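Adhesin LabA (Helicobacter pylori, PDB 6GMM) probably acts as a surface lectin that attaches the bacterium to LacdiNAc-bearing glycans of the gastric mucosa. Local coordinates at residues E10-L15 with S443-R448; N48-K53 with I261-A266; N135-I140 with A195-T200; I226-D231 with C235-N240. All blocks are in the same frame, centred on the assembly; numbering follows the deposited sequence.

Interaction 1. Residues E10-L15 with S443-R448; sequences ERLNNL and SQVQSR
L12 and N13 meet V445 and Q446 in a buried contact between two roughly antiparallel helices, 4-28 and 439-452, the first and last long helices of the chain. The axes of the two segments pass 9.1 Å apart, their directions 140° apart, and 191 Å² is buried between them. This pairing lies far from the centre of the chain and is consistent with the helical stem, or handle, of SabA-type adhesins.

V445 points into the interface. Its CG1 rests 4.1 Å from L12 CD2 and also leans on CB of N13, while the V445 and L12 side chains cross at about a right angle. L415 touches both of them, and L12 goes on to I402 and I406 of helix 388-408, so the apolar half of the contact merges with a third and a fourth helix.

The other half is polar but has no hydrogen bond. With CG anti to the backbone N (chi1 -175°), the N13 amide lies against the aliphatic part of Q446, whose own amide plane is turned 82° from it. N13 OD1, buried without a polar partner in the model, sits 3.4 Å from Q446 CG and 3.5 Å from Q446 CA.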
loop_
_atom_site.group_PDB
_atom_site.type_symbol
_atom_site.label_atom_id
_atom_site.label_comp_id
_atom_site.label_asym_id
_atom_site.label_seq_id
_atom_site.Cartn_x
_atom_site.Cartn_y
_atom_site.Cartn_z
ATOM N N GLU A 10 7.276 -27.084 23.820
ATOM C CA GLU A 10 6.929 -25.913 23.010
ATOM C C GLU A 10 7.744 -24.691 23.482
ATOM O O GLU A 10 8.196 -23.899 22.653
ATOM C CB GLU A 10 5.404 -25.656 23.020
ATOM C CG GLU A 10 4.890 -24.692 21.948
ATOM C CD GLU A 10 5.166 -25.015 20.483
ATOM O OE1 GLU A 10 4.862 -26.154 20.055
ATOM O OE2 GLU A 10 5.636 -24.109 19.753
ATOM N N ARG A 11 8.000 -24.611 24.802
ATOM C CA ARG A 11 8.789 -23.569 25.467
ATOM C C ARG A 11 10.245 -23.648 25.005
ATOM O O ARG A 11 10.832 -22.626 24.662
ATOM C CB ARG A 11 8.737 -23.784 26.989
ATOM C CG ARG A 11 8.720 -22.510 27.825
ATOM C CD ARG A 11 7.647 -22.572 28.910
ATOM N NE ARG A 11 7.793 -23.738 29.789
ATOM C CZ ARG A 11 6.787 -24.330 30.428
ATOM N NH1 ARG A 11 5.544 -23.875 30.293
ATOM N NH2 ARG A 11 7.013 -25.385 31.201
ATOM N N LEU A 12 10.825 -24.874 25.007
ATOM C CA LEU A 12 12.196 -25.099 24.578
ATOM C C LEU A 12 12.332 -24.830 23.093
ATOM O O LEU A 12 13.256 -24.115 22.700
ATOM C CB LEU A 12 12.666 -26.517 24.942
ATOM C CG LEU A 12 14.070 -26.941 24.492
ATOM C CD1 LEU A 12 15.162 -26.164 25.215
ATOM C CD2 LEU A 12 14.268 -28.432 24.703
ATOM N N ASN A 13 11.372 -25.337 22.281
ATOM C CA ASN A 13 11.367 -25.150 20.829
ATOM C C ASN A 13 11.397 -23.687 20.424
ATOM O O ASN A 13 12.174 -23.327 19.538
ATOM C CB ASN A 13 10.213 -25.893 20.147
ATOM C CG ASN A 13 10.251 -25.809 18.634
ATOM O OD1 ASN A 13 11.299 -25.963 17.987
ATOM N ND2 ASN A 13 9.108 -25.537 18.039
ATOM N N ASN A 14 10.609 -22.843 21.099
ATOM C CA ASN A 14 10.590 -21.422 20.764
ATOM C C ASN A 14 11.895 -20.726 21.158
ATOM O O ASN A 14 12.346 -19.842 20.426
ATOM C CB ASN A 14 9.338 -20.710 21.306
ATOM C CG ASN A 14 8.048 -21.201 20.681
ATOM O OD1 ASN A 14 7.931 -21.414 19.453
ATOM N ND2 ASN A 14 7.039 -21.365 21.518
ATOM N N LEU A 15 12.548 -21.195 22.230
ATOM C CA LEU A 15 13.853 -20.685 22.654
ATOM C C LEU A 15 14.909 -21.074 21.596
ATOM O O LEU A 15 15.811 -20.291 21.310
ATOM C CB LEU A 15 14.253 -21.272 24.024
ATOM C CG LEU A 15 13.589 -20.687 25.282
ATOM C CD1 LEU A 15 13.782 -21.628 26.475
ATOM C CD2 LEU A 15 14.176 -19.327 25.634
ATOM N N SER A 443 15.523 -30.136 15.112
ATOM C CA SER A 443 14.479 -30.805 14.331
ATOM C C SER A 443 13.730 -31.811 15.194
ATOM O O SER A 443 12.501 -31.808 15.214
ATOM C CB SER A 443 15.088 -31.528 13.132
ATOM O OG SER A 443 15.448 -30.605 12.117
ATOM N N GLN A 444 14.476 -32.631 15.939
ATOM C CA GLN A 444 13.940 -33.620 16.866
ATOM C C GLN A 444 13.030 -32.986 17.903
ATOM O O GLN A 444 11.929 -33.480 18.090
ATOM C CB GLN A 444 15.066 -34.392 17.543
ATOM C CG GLN A 444 15.469 -35.630 16.770
ATOM C CD GLN A 444 16.484 -36.457 17.513
ATOM O OE1 GLN A 444 17.482 -35.946 18.036
ATOM N NE2 GLN A 444 16.284 -37.766 17.518
ATOM N N VAL A 445 13.446 -31.855 18.510
ATOM C CA VAL A 445 12.663 -31.132 19.512
ATOM C C VAL A 445 11.401 -30.552 18.875
ATOM O O VAL A 445 10.304 -30.776 19.388
ATOM C CB VAL A 445 13.542 -30.096 20.273
ATOM C CG1 VAL A 445 12.712 -29.025 20.986
ATOM C CG2 VAL A 445 14.452 -30.811 21.260
ATOM N N GLN A 446 11.565 -29.866 17.722
ATOM C CA GLN A 446 10.536 -29.238 16.898
ATOM C C GLN A 446 9.452 -30.275 16.579
ATOM O O GLN A 446 8.258 -30.004 16.744
ATOM C CB GLN A 446 11.196 -28.755 15.595
ATOM C CG GLN A 446 10.695 -27.434 15.024
ATOM C CD GLN A 446 11.772 -26.765 14.182
ATOM O OE1 GLN A 446 12.587 -27.418 13.498
ATOM N NE2 GLN A 446 11.805 -25.436 14.224
ATOM N N SER A 447 9.880 -31.466 16.150
ATOM C CA SER A 447 8.992 -32.558 15.831
ATOM C C SER A 447 8.409 -33.234 17.085
ATOM O O SER A 447 7.249 -33.622 17.058
ATOM C CB SER A 447 9.691 -33.571 14.942
ATOM O OG SER A 447 8.766 -34.582 14.588
ATOM N N ARG A 448 9.181 -33.360 18.173
ATOM C CA ARG A 448 8.677 -33.969 19.412
ATOM C C ARG A 448 7.604 -33.085 20.061
ATOM O O ARG A 448 6.681 -33.608 20.680
ATOM C CB ARG A 448 9.809 -34.287 20.401
#

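Interaction 2. Residues N48-K53 with I261-A266; sequences NLINDK and IVAANA
I50 lays its two branches over V262 and A263 at the last turns of helices 32-50 and 239-264. Its CG2 meets V262 CG1 at 3.9 Å, and the two side chains run past one another head to tail. The longer branch reaches further along the partner: I50 CD1 touches the backbone at A263 CA, 3.7 Å away, and lies 4.1 Å from A263 CB. A266 comes in at the same methyl, its CB 4.1 Å from I50 CD1, so a single terminal carbon is held by A263 in the last helical turn and by A266 in the turn beyond it.

The chi1 of 65° explains this reach. It puts I50 CG1 in the crowded position between the backbone N and the carbonyl carbon, and leaves CG2 beside the backbone N to take V262. No hydrogen bond crosses the contact, and 170 Å² is buried.

The turn past A264 is tied by N265 N to V262 O at 3.0 Å, with a weak bond from N265 ND2 to I261 O. I50 itself is bound through its backbone to S156, and I50 O also takes S156 OG. On the buried flank, L49 and V262 both touch I300 of helix 287-311.

The arrangement is that of an elongated helical bundle: the C-terminal ends of helices 32-50 and 239-264 pack apolar side against apolar side just where both helices give way to loops.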
loop_
_atom_site.group_PDB
_atom_site.type_symbol
_atom_site.label_atom_id
_atom_site.label_comp_id
_atom_site.label_asym_id
_atom_site.label_seq_id
_atom_site.Cartn_x
_atom_site.Cartn_y
_atom_site.Cartn_z
ATOM N N ASN A 48 13.920 0.846 -7.345
ATOM C CA ASN A 48 12.823 0.166 -8.025
ATOM C C ASN A 48 11.446 0.609 -7.517
ATOM O O ASN A 48 10.486 0.570 -8.285
ATOM C CB ASN A 48 12.984 -1.343 -7.963
ATOM C CG ASN A 48 13.692 -1.886 -9.180
ATOM O OD1 ASN A 48 13.055 -2.349 -10.134
ATOM N ND2 ASN A 48 15.020 -1.806 -9.192
ATOM N N LEU A 49 11.349 1.064 -6.248
ATOM C CA LEU A 49 10.068 1.535 -5.701
ATOM C C LEU A 49 9.759 3.001 -6.036
ATOM O O LEU A 49 8.670 3.306 -6.493
ATOM C CB LEU A 49 9.999 1.291 -4.182
ATOM C CG LEU A 49 9.658 -0.133 -3.738
ATOM C CD1 LEU A 49 10.124 -0.390 -2.295
ATOM C CD2 LEU A 49 8.167 -0.444 -3.882
ATOM N N ILE A 50 10.718 3.899 -5.843
ATOM C CA ILE A 50 10.493 5.328 -6.012
ATOM C C ILE A 50 10.998 5.919 -7.368
ATOM O O ILE A 50 10.738 7.086 -7.632
ATOM C CB ILE A 50 11.086 6.071 -4.774
ATOM C CG1 ILE A 50 12.624 5.917 -4.696
ATOM C CG2 ILE A 50 10.392 5.608 -3.474
ATOM C CD1 ILE A 50 13.400 7.053 -4.068
ATOM N N ASN A 51 11.707 5.163 -8.215
ATOM C CA ASN A 51 12.104 5.755 -9.502
ATOM C C ASN A 51 11.359 5.144 -10.673
ATOM O O ASN A 51 11.293 5.765 -11.737
ATOM C CB ASN A 51 13.612 5.699 -9.747
ATOM C CG ASN A 51 14.465 6.525 -8.817
ATOM O OD1 ASN A 51 15.636 6.231 -8.625
ATOM N ND2 ASN A 51 13.938 7.607 -8.274
ATOM N N ASP A 52 10.816 3.929 -10.489
ATOM C CA ASP A 52 10.064 3.210 -11.515
ATOM C C ASP A 52 8.577 3.441 -11.434
ATOM O O ASP A 52 8.046 3.736 -10.359
ATOM C CB ASP A 52 10.329 1.701 -11.459
ATOM C CG ASP A 52 11.673 1.299 -12.005
ATOM O OD1 ASP A 52 12.149 1.960 -12.966
ATOM O OD2 ASP A 52 12.257 0.326 -11.476
ATOM N N LYS A 53 7.905 3.258 -12.576
ATOM C CA LYS A 53 6.468 3.413 -12.689
ATOM C C LYS A 53 5.813 2.039 -12.888
ATOM O O LYS A 53 5.018 1.606 -12.050
ATOM C CB LYS A 53 6.110 4.366 -13.853
ATOM C CG LYS A 53 6.599 5.806 -13.693
ATOM C CD LYS A 53 5.903 6.716 -14.706
ATOM C CE LYS A 53 6.479 8.111 -14.775
ATOM N NZ LYS A 53 5.554 9.057 -15.451
ATOM N N ILE A 261 10.905 8.264 3.371
ATOM C CA ILE A 261 11.963 7.562 4.081
ATOM C C ILE A 261 12.911 6.924 3.058
ATOM O O ILE A 261 14.097 7.238 3.063
ATOM C CB ILE A 261 11.435 6.548 5.132
ATOM C CG1 ILE A 261 10.451 7.201 6.142
ATOM C CG2 ILE A 261 12.599 5.872 5.857
ATOM C CD1 ILE A 261 9.528 6.210 6.919
ATOM N N VAL A 262 12.369 6.104 2.139
ATOM C CA VAL A 262 13.124 5.446 1.069
ATOM C C VAL A 262 13.907 6.492 0.302
ATOM O O VAL A 262 15.092 6.304 0.100
ATOM C CB VAL A 262 12.176 4.678 0.125
ATOM C CG1 VAL A 262 12.945 4.004 -0.994
ATOM C CG2 VAL A 262 11.339 3.664 0.885
ATOM N N ALA A 263 13.249 7.622 -0.062
ATOM C CA ALA A 263 13.795 8.751 -0.821
ATOM C C ALA A 263 14.950 9.401 -0.126
ATOM O O ALA A 263 15.936 9.744 -0.779
ATOM C CB ALA A 263 12.703 9.779 -1.115
ATOM N N ALA A 264 14.862 9.519 1.208
ATOM C CA ALA A 264 15.942 10.071 2.028
ATOM C C ALA A 264 17.167 9.142 2.110
ATOM O O ALA A 264 18.261 9.620 2.431
ATOM C CB ALA A 264 15.434 10.392 3.423
ATOM N N ASN A 265 16.992 7.830 1.802
ATOM C CA ASN A 265 18.069 6.822 1.854
ATOM C C ASN A 265 18.506 6.296 0.478
ATOM O O ASN A 265 19.240 5.310 0.417
ATOM C CB ASN A 265 17.652 5.644 2.758
ATOM C CG ASN A 265 17.558 6.005 4.209
ATOM O OD1 ASN A 265 18.566 6.281 4.853
ATOM N ND2 ASN A 265 16.355 6.001 4.766
ATOM N N ALA A 266 18.057 6.920 -0.614
ATOM C CA ALA A 266 18.357 6.453 -1.972
ATOM C C ALA A 266 19.818 6.677 -2.447
ATOM O O ALA A 266 20.214 6.092 -3.465
ATOM C CB ALA A 266 17.372 7.060 -2.964
#

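Interaction 3. Residues N135-I140 with A195-T200; sequences NKAYQI and ASTIIT
The carbonyl O of S196, one residue before the contacting pair T197 and I198, is gripped twice by T200: by its backbone N and by its OG1, each at 2.7 Å. The hydroxyl comes from above the carbonyl plane, 39° out of it. T197 makes a similar bond from OG1 back to E193 O, and with OG1 so placed its CG2 stands anti to the backbone N and faces the partner helix.

There A137 offers only a methyl. Its CB lies 3.9 Å from T197 CG2 and 3.8 Å from I198 CG1, a small residue that probably helps the axes of the two short segments come within 8.3 Å. I198 then extends its CD1 alongside the backbone of Y138, 4.0 Å from Y138 CA. On the far side of the first helix, Q139 NE2 gives N135 OD1 a nearly straight bond of 3.0 Å, with the acceptor in the plane of the Q139 amide.

Segments 135-140 and 195-200 cross at 145°, roughly antiparallel. Helix 57-76 packs against both: W73 touches I198 and makes an edge-to-face stack with the Y138 ring, while Q74 binds Y138 OH. Helix 239-264 packs on I199.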
loop_
_atom_site.group_PDB
_atom_site.type_symbol
_atom_site.label_atom_id
_atom_site.label_comp_id
_atom_site.label_asym_id
_atom_site.label_seq_id
_atom_site.Cartn_x
_atom_site.Cartn_y
_atom_site.Cartn_z
ATOM N N ASN A 135 -16.094 18.057 -8.901
ATOM C CA ASN A 135 -15.594 18.368 -10.253
ATOM C C ASN A 135 -14.145 18.864 -10.276
ATOM O O ASN A 135 -13.395 18.454 -11.169
ATOM C CB ASN A 135 -16.469 19.375 -10.994
ATOM C CG ASN A 135 -15.997 19.599 -12.417
ATOM O OD1 ASN A 135 -16.015 18.664 -13.249
ATOM N ND2 ASN A 135 -15.432 20.805 -12.679
ATOM N N LYS A 136 -13.774 19.780 -9.329
ATOM C CA LYS A 136 -12.441 20.385 -9.283
ATOM C C LYS A 136 -11.442 19.286 -9.047
ATOM O O LYS A 136 -10.448 19.194 -9.764
ATOM C CB LYS A 136 -12.351 21.483 -8.201
ATOM C CG LYS A 136 -11.003 22.200 -8.135
ATOM C CD LYS A 136 -11.085 23.433 -7.249
ATOM C CE LYS A 136 -9.746 24.103 -7.070
ATOM N NZ LYS A 136 -9.886 25.455 -6.467
ATOM N N ALA A 137 -11.739 18.423 -8.065
ATOM C CA ALA A 137 -10.923 17.278 -7.713
ATOM C C ALA A 137 -10.751 16.359 -8.940
ATOM O O ALA A 137 -9.620 16.030 -9.289
ATOM C CB ALA A 137 -11.561 16.522 -6.567
ATOM N N TYR A 138 -11.862 16.010 -9.619
ATOM C CA TYR A 138 -11.857 15.154 -10.807
ATOM C C TYR A 138 -10.983 15.753 -11.930
ATOM O O TYR A 138 -10.197 15.037 -12.552
ATOM C CB TYR A 138 -13.307 14.923 -11.287
ATOM C CG TYR A 138 -13.432 14.207 -12.615
ATOM C CD1 TYR A 138 -13.403 12.819 -12.688
ATOM C CD2 TYR A 138 -13.624 14.916 -13.796
ATOM C CE1 TYR A 138 -13.583 12.154 -13.901
ATOM C CE2 TYR A 138 -13.763 14.264 -15.018
ATOM C CZ TYR A 138 -13.762 12.882 -15.062
ATOM O OH TYR A 138 -13.919 12.249 -16.264
ATOM N N GLN A 139 -11.114 17.068 -12.161
ATOM C CA GLN A 139 -10.364 17.752 -13.216
ATOM C C GLN A 139 -8.888 17.742 -12.956
ATOM O O GLN A 139 -8.138 17.572 -13.909
ATOM C CB GLN A 139 -10.878 19.180 -13.511
ATOM C CG GLN A 139 -12.324 19.286 -13.979
ATOM C CD GLN A 139 -12.668 18.547 -15.244
ATOM O OE1 GLN A 139 -11.838 18.369 -16.150
ATOM N NE2 GLN A 139 -13.930 18.137 -15.340
ATOM N N ILE A 140 -8.457 17.856 -11.672
ATOM C CA ILE A 140 -7.024 17.803 -11.315
ATOM C C ILE A 140 -6.460 16.416 -11.607
ATOM O O ILE A 140 -5.366 16.304 -12.171
ATOM C CB ILE A 140 -6.713 18.304 -9.873
ATOM C CG1 ILE A 140 -6.981 19.835 -9.770
ATOM C CG2 ILE A 140 -5.263 17.998 -9.511
ATOM C CD1 ILE A 140 -7.066 20.494 -8.306
ATOM N N ALA A 195 -8.550 12.525 -4.851
ATOM C CA ALA A 195 -9.314 11.281 -4.866
ATOM C C ALA A 195 -10.182 11.212 -3.606
ATOM O O ALA A 195 -11.301 10.716 -3.679
ATOM C CB ALA A 195 -8.362 10.101 -4.902
ATOM N N SER A 196 -9.670 11.710 -2.452
ATOM C CA SER A 196 -10.428 11.656 -1.194
ATOM C C SER A 196 -11.568 12.627 -1.206
ATOM O O SER A 196 -12.632 12.312 -0.686
ATOM C CB SER A 196 -9.529 11.890 0.014
ATOM O OG SER A 196 -10.256 11.655 1.209
ATOM N N THR A 197 -11.373 13.804 -1.843
ATOM C CA THR A 197 -12.400 14.823 -1.982
ATOM C C THR A 197 -13.588 14.264 -2.745
ATOM O O THR A 197 -14.731 14.498 -2.326
ATOM C CB THR A 197 -11.829 16.075 -2.643
ATOM O OG1 THR A 197 -10.888 16.662 -1.747
ATOM C CG2 THR A 197 -12.920 17.111 -2.990
ATOM N N ILE A 198 -13.341 13.563 -3.868
ATOM C CA ILE A 198 -14.410 12.950 -4.661
ATOM C C ILE A 198 -15.302 12.065 -3.776
ATOM O O ILE A 198 -16.457 12.378 -3.623
ATOM C CB ILE A 198 -13.849 12.137 -5.855
ATOM C CG1 ILE A 198 -13.178 13.057 -6.910
ATOM C CG2 ILE A 198 -14.960 11.254 -6.473
ATOM C CD1 ILE A 198 -12.424 12.301 -7.991
ATOM N N ILE A 199 -14.726 11.019 -3.150
ATOM C CA ILE A 199 -15.407 10.006 -2.347
ATOM C C ILE A 199 -15.976 10.590 -1.060
ATOM O O ILE A 199 -17.144 10.332 -0.757
ATOM C CB ILE A 199 -14.499 8.752 -2.099
ATOM C CG1 ILE A 199 -13.728 8.323 -3.385
ATOM C CG2 ILE A 199 -15.304 7.573 -1.529
ATOM C CD1 ILE A 199 -14.584 7.687 -4.561
ATOM N N THR A 200 -15.177 11.384 -0.313
ATOM C CA THR A 200 -15.666 11.997 0.932
ATOM C C THR A 200 -16.880 12.892 0.646
ATOM O O THR A 200 -17.907 12.698 1.310
ATOM C CB THR A 200 -14.544 12.687 1.713
ATOM O OG1 THR A 200 -13.474 11.742 1.858
ATOM C CG2 THR A 200 -14.990 13.136 3.092
#

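Interaction 4. Residues I226-D231 with C235-N240; sequences IYLKGD and CGIFKN
I237 reaches across to I226, L228 and D231, fastening a loop onto the short helix 234-237 beside the C206-C235 disulfide. The loop 226-231 lies within the cystine-closed segment 206-235 of the helical adhesion domain and packs on the residues just after C235.

From I237 CB the side chain forks. A chi1 of -68° sets CG1 anti to the carbonyl carbon, which leaves CG2 anti to the backbone N. I237 CG2 presses on I226 CG2 at 3.5 Å, tighter than usual for two carbons, and also sits over one face of the F238 ring, offset toward its rim. The other branch goes to the loop: I237 CG1 lies 3.8 Å from L228 CD2. The same I237 CG1 is 3.1 Å from D231 O. The tip, CD1, stays beside the same two groups, with L228 lying alongside and pointing the same way.

I226 also serves F238, its CD1 3.9 Å from F238 CE1. That ring meets W223 edge-to-face, and F238 takes the N-cap position of helix 239-264.

D231 closes the other end. Its OD2 stands 3.3 Å from G236 CA, over a residue with no CB to block it, and is bound by S233 OG, while OD1 binds Y123 OH. No direct hydrogen bond joins the segments; instead a single water donates one hydrogen bond to Y227 O (2.7 Å) and one to I237 O (2.8 Å).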
loop_
_atom_site.group_PDB
_atom_site.type_symbol
_atom_site.label_atom_id
_atom_site.label_comp_id
_atom_site.label_asym_id
_atom_site.label_seq_id
_atom_site.Cartn_x
_atom_site.Cartn_y
_atom_site.Cartn_z
ATOM N N ILE A 226 -24.103 -4.213 -9.020
ATOM C CA ILE A 226 -24.669 -3.352 -7.990
ATOM C C ILE A 226 -26.122 -3.800 -7.791
ATOM O O ILE A 226 -26.938 -3.697 -8.704
ATOM C CB ILE A 226 -24.550 -1.863 -8.409
ATOM C CG1 ILE A 226 -23.059 -1.418 -8.582
ATOM C CG2 ILE A 226 -25.333 -0.936 -7.481
ATOM C CD1 ILE A 226 -22.146 -1.391 -7.330
ATOM N N TYR A 227 -26.408 -4.359 -6.614
ATOM C CA TYR A 227 -27.711 -4.914 -6.238
ATOM C C TYR A 227 -28.337 -4.041 -5.153
ATOM O O TYR A 227 -27.708 -3.788 -4.119
ATOM C CB TYR A 227 -27.534 -6.368 -5.731
ATOM C CG TYR A 227 -26.739 -7.257 -6.667
ATOM C CD1 TYR A 227 -27.360 -7.934 -7.714
ATOM C CD2 TYR A 227 -25.365 -7.411 -6.513
ATOM C CE1 TYR A 227 -26.631 -8.748 -8.583
ATOM C CE2 TYR A 227 -24.625 -8.223 -7.373
ATOM C CZ TYR A 227 -25.261 -8.887 -8.410
ATOM O OH TYR A 227 -24.520 -9.683 -9.256
ATOM N N LEU A 228 -29.560 -3.557 -5.406
ATOM C CA LEU A 228 -30.327 -2.706 -4.490
ATOM C C LEU A 228 -30.818 -3.485 -3.262
ATOM O O LEU A 228 -31.492 -4.515 -3.390
ATOM C CB LEU A 228 -31.513 -2.024 -5.210
ATOM C CG LEU A 228 -31.225 -1.328 -6.550
ATOM C CD1 LEU A 228 -32.505 -0.986 -7.267
ATOM C CD2 LEU A 228 -30.345 -0.099 -6.374
ATOM N N LYS A 229 -30.454 -2.990 -2.077
ATOM C CA LYS A 229 -30.801 -3.568 -0.785
ATOM C C LYS A 229 -31.818 -2.673 -0.042
ATOM O O LYS A 229 -31.836 -2.615 1.188
ATOM C CB LYS A 229 -29.522 -3.801 0.047
ATOM C CG LYS A 229 -28.572 -4.872 -0.511
ATOM C CD LYS A 229 -27.215 -4.835 0.197
ATOM C CE LYS A 229 -26.202 -5.812 -0.362
ATOM N NZ LYS A 229 -25.610 -5.332 -1.638
ATOM N N GLY A 230 -32.659 -1.991 -0.804
ATOM C CA GLY A 230 -33.710 -1.138 -0.262
ATOM C C GLY A 230 -33.358 0.300 0.070
ATOM O O GLY A 230 -34.169 0.980 0.697
ATOM N N ASP A 231 -32.179 0.790 -0.349
ATOM C CA ASP A 231 -31.789 2.183 -0.128
ATOM C C ASP A 231 -31.417 2.825 -1.460
ATOM O O ASP A 231 -30.508 2.342 -2.141
ATOM C CB ASP A 231 -30.643 2.309 0.878
ATOM C CG ASP A 231 -30.484 3.739 1.351
ATOM O OD1 ASP A 231 -31.169 4.118 2.326
ATOM O OD2 ASP A 231 -29.736 4.500 0.698
ATOM N N CYS A 235 -24.832 6.956 -1.085
ATOM C CA CYS A 235 -24.064 6.308 -0.019
ATOM C C CYS A 235 -24.708 4.979 0.463
ATOM O O CYS A 235 -24.052 4.175 1.125
ATOM C CB CYS A 235 -23.783 7.273 1.129
ATOM S SG CYS A 235 -25.133 7.416 2.329
ATOM N N GLY A 236 -25.960 4.745 0.086
ATOM C CA GLY A 236 -26.659 3.497 0.372
ATOM C C GLY A 236 -26.332 2.453 -0.677
ATOM O O GLY A 236 -25.744 1.424 -0.364
ATOM N N ILE A 237 -26.667 2.741 -1.944
ATOM C CA ILE A 237 -26.386 1.874 -3.096
ATOM C C ILE A 237 -24.880 1.484 -3.192
ATOM O O ILE A 237 -24.568 0.318 -3.423
ATOM C CB ILE A 237 -26.908 2.534 -4.412
ATOM C CG1 ILE A 237 -28.439 2.581 -4.418
ATOM C CG2 ILE A 237 -26.422 1.797 -5.666
ATOM C CD1 ILE A 237 -29.038 3.659 -5.344
ATOM N N PHE A 238 -23.978 2.470 -3.034
ATOM C CA PHE A 238 -22.528 2.277 -3.189
ATOM C C PHE A 238 -21.703 2.174 -1.886
ATOM O O PHE A 238 -20.481 2.290 -1.944
ATOM C CB PHE A 238 -21.962 3.389 -4.089
ATOM C CG PHE A 238 -22.539 3.379 -5.477
ATOM C CD1 PHE A 238 -22.055 2.503 -6.441
ATOM C CD2 PHE A 238 -23.595 4.215 -5.812
ATOM C CE1 PHE A 238 -22.602 2.480 -7.727
ATOM C CE2 PHE A 238 -24.150 4.194 -7.101
ATOM C CZ PHE A 238 -23.650 3.324 -8.049
ATOM N N LYS A 239 -22.347 1.866 -0.745
ATOM C CA LYS A 239 -21.735 1.674 0.585
ATOM C C LYS A 239 -20.431 0.837 0.547
ATOM O O LYS A 239 -19.393 1.261 1.085
ATOM C CB LYS A 239 -22.763 0.993 1.497
ATOM C CG LYS A 239 -22.696 1.374 2.961
ATOM C CD LYS A 239 -23.909 0.774 3.686
ATOM C CE LYS A 239 -23.904 0.993 5.180
ATOM N NZ LYS A 239 -24.963 0.188 5.852
ATOM N N ASN A 240 -20.487 -0.341 -0.105
ATOM C CA ASN A 240 -19.343 -1.257 -0.220
ATOM C C ASN A 240 -18.224 -0.643 -1.062
ATOM O O ASN A 240 -17.092 -0.615 -0.615
ATOM C CB ASN A 240 -19.805 -2.596 -0.802
ATOM C CG ASN A 240 -18.705 -3.581 -1.068
ATOM O OD1 ASN A 240 -18.327 -4.352 -0.193
ATOM N ND2 ASN A 240 -18.171 -3.579 -2.284
HETATM O O HOH W 1 -25.925 -2.081 -2.974
#

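How the interactions relate
Interactions 1 and 3 are buried helix pairs; 2 and 4 are partly buried and lie where helices end or begin. None of the four holds a direct hydrogen bond across its segments, yet they differ: interaction 3 is a close fit around a small residue, interaction 1 adds an amide lodged against aliphatic carbon, interaction 2 turns on a single isoleucine, and interaction 4 adds a bridging water and an acidic side chain. Helix 239-264 serves both 2 and 4, at opposite ends. Interactions 3 and 4 have centres about 21 Å apart, whereas the centres of interactions 1 and 3 are about 55 Å apart, across the chain's centre; interaction 1 joins the terminal helices, which enclose the other three contacts in sequence.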